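PDB 6GWI: putrescine aminotransferase from Halomonas elongata DSM 2581, which probably transfers an amino group from putrescine and related amines to a keto acceptor, using bound pyridoxal-5'-phosphate as cofactor. Local coordinates for residues E356-L361 against G377-V382. Numbering follows the deposited sequence.
Sequences ERWASL and GALELV
G377 meets the indole of W358 with backbone alone: G377 C lies 4.2 Å from W358 NE1, and a CB on G377 would come to 3.3 Å from W358 NE1, so the missing side chain leaves the indole its place. The CB of W358 points toward strand 376-381, and CG stands anti to the backbone N (chi1 -159°). At A378 the methyl group points away from the helix, and the carbonyl does the work: W358 NE1 donates to A378 O at 3.1 Å. The hydrogen bond is fairly straight, 159° at the hydrogen, and the oxygen lies close to the ring plane; seen from the acceptor, however, the nitrogen stands well above the carbonyl plane. L379 follows, its side chain crossing that of W358 obliquely, with CG and CD2 at the CE2-CZ2 side of the indole. L379 CG is 3.4 Å from W358 CZ2, while L379 CD2 sits over a face of the ring toward the rim, 3.5 Å from W358 CE2. L361 CD1 lies over the same face, likewise offset toward the rim, and it touches L379 CD1 at 4.1 Å, the two leucine side chains crossing at about a right angle. An alanine at W358 would probably leave A378 O without its indole donor and open a gap beside L379. Beyond this point E380 turns to R371 and R390 in salt bridges. All five touching residues are buried, in a layer where W358 also meets L435 of helix 429-450 and A370 of strand 367-373: helices packed on one face of an antiparallel sheet, the alpha/beta build of the C-terminal small domain in class-III, fold-type I aminotransferases.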
loop_
_atom_site.group_PDB
_atom_site.type_symbol
_atom_site.label_atom_id
_atom_site.label_comp_id
_atom_site.label_asym_id
_atom_site.label_seq_id
_atom_site.Cartn_x
_atom_site.Cartn_y
_atom_site.Cartn_z
ATOM N N GLU B 356 -21.825 26.028 14.866
ATOM C CA GLU B 356 -22.875 27.041 14.873
ATOM C C GLU B 356 -23.235 27.475 13.456
ATOM O O GLU B 356 -24.420 27.616 13.129
ATOM C CB GLU B 356 -22.453 28.237 15.731
ATOM C CG GLU B 356 -21.078 28.806 15.426
ATOM C CD GLU B 356 -20.773 30.053 16.238
ATOM O OE1 GLU B 356 -20.006 29.951 17.219
ATOM O OE2 GLU B 356 -21.318 31.129 15.909
ATOM N N ARG B 357 -22.234 27.678 12.595
ATOM C CA ARG B 357 -22.521 28.047 11.213
ATOM C C ARG B 357 -23.188 26.891 10.474
ATOM O O ARG B 357 -24.101 27.102 9.666
ATOM C CB ARG B 357 -21.234 28.461 10.501
ATOM C CG ARG B 357 -20.556 29.718 11.049
ATOM C CD ARG B 357 -21.453 30.949 11.009
ATOM N NE ARG B 357 -20.671 32.180 11.128
ATOM C CZ ARG B 357 -21.188 33.404 11.201
ATOM N NH1 ARG B 357 -22.502 33.581 11.177
ATOM N NH2 ARG B 357 -20.385 34.455 11.302
ATOM N N TRP B 358 -22.740 25.662 10.739
ATOM C CA TRP B 358 -23.353 24.484 10.132
ATOM C C TRP B 358 -24.807 24.334 10.562
ATOM O O TRP B 358 -25.665 23.958 9.755
ATOM C CB TRP B 358 -22.551 23.245 10.522
ATOM C CG TRP B 358 -22.710 22.048 9.636
ATOM C CD1 TRP B 358 -23.167 20.815 10.004
ATOM C CD2 TRP B 358 -22.372 21.952 8.247
ATOM N NE1 TRP B 358 -23.145 19.962 8.928
ATOM C CE2 TRP B 358 -22.662 20.635 7.837
ATOM C CE3 TRP B 358 -21.859 22.851 7.308
ATOM C CZ2 TRP B 358 -22.455 20.197 6.532
ATOM C CZ3 TRP B 358 -21.660 22.415 6.011
ATOM C CH2 TRP B 358 -21.958 21.101 5.635
ATOM N N ALA B 359 -25.101 24.614 11.837
ATOM C CA ALA B 359 -26.457 24.473 12.352
ATOM C C ALA B 359 -27.426 25.479 11.745
ATOM O O ALA B 359 -28.642 25.280 11.843
ATOM C CB ALA B 359 -26.460 24.618 13.875
ATOM N N SER B 360 -26.927 26.554 11.135
ATOM C CA SER B 360 -27.813 27.493 10.461
ATOM C C SER B 360 -28.450 26.893 9.213
ATOM O O SER B 360 -29.338 27.525 8.629
ATOM C CB SER B 360 -27.048 28.765 10.090
ATOM O OG SER B 360 -26.294 28.585 8.904
ATOM N N LEU B 361 -28.025 25.702 8.797
ATOM C CA LEU B 361 -28.589 25.033 7.633
ATOM C C LEU B 361 -29.753 24.107 7.973
ATOM O O LEU B 361 -30.370 23.558 7.055
ATOM C CB LEU B 361 -27.503 24.230 6.908
ATOM C CG LEU B 361 -26.365 25.036 6.281
ATOM C CD1 LEU B 361 -25.230 24.120 5.848
ATOM C CD2 LEU B 361 -26.872 25.848 5.097
ATOM N N GLY B 377 -18.382 17.168 9.184
ATOM C CA GLY B 377 -19.781 17.539 9.216
ATOM C C GLY B 377 -20.562 16.801 8.150
ATOM O O GLY B 377 -20.007 16.309 7.165
ATOM N N ALA B 378 -21.873 16.729 8.369
ATOM C CA ALA B 378 -22.760 16.061 7.429
ATOM C C ALA B 378 -24.133 16.713 7.449
ATOM O O ALA B 378 -24.564 17.266 8.464
ATOM C CB ALA B 378 -22.888 14.567 7.750
ATOM N N LEU B 379 -24.811 16.643 6.303
ATOM C CA LEU B 379 -26.207 17.028 6.170
ATOM C C LEU B 379 -27.011 15.848 5.639
ATOM O O LEU B 379 -26.520 15.075 4.809
ATOM C CB LEU B 379 -26.396 18.208 5.212
ATOM C CG LEU B 379 -25.585 19.484 5.426
ATOM C CD1 LEU B 379 -25.778 20.411 4.235
ATOM C CD2 LEU B 379 -25.980 20.179 6.722
ATOM N N GLU B 380 -28.245 15.715 6.117
ATOM C CA GLU B 380 -29.173 14.692 5.645
ATOM C C GLU B 380 -30.235 15.391 4.804
ATOM O O GLU B 380 -31.015 16.196 5.324
ATOM C CB GLU B 380 -29.805 13.936 6.812
ATOM C CG GLU B 380 -28.820 13.191 7.706
ATOM C CD GLU B 380 -28.182 11.994 7.024
ATOM O OE1 GLU B 380 -28.435 11.777 5.822
ATOM O OE2 GLU B 380 -27.427 11.262 7.697
ATOM N N LEU B 381 -30.262 15.090 3.509
ATOM C CA LEU B 381 -31.262 15.663 2.619
ATOM C C LEU B 381 -32.541 14.836 2.690
ATOM O O LEU B 381 -32.497 13.603 2.620
ATOM C CB LEU B 381 -30.732 15.717 1.187
ATOM C CG LEU B 381 -29.395 16.439 0.985
ATOM C CD1 LEU B 381 -29.069 16.547 -0.501
ATOM C CD2 LEU B 381 -29.388 17.815 1.636
ATOM N N VAL B 382 -33.678 15.515 2.844
ATOM C CA VAL B 382 -34.979 14.863 2.915
ATOM C C VAL B 382 -35.964 15.612 2.030
ATOM O O VAL B 382 -35.826 16.816 1.792
ATOM C CB VAL B 382 -35.523 14.791 4.362
ATOM C CG1 VAL B 382 -34.554 14.045 5.267
ATOM C CG2 VAL B 382 -35.817 16.191 4.897
#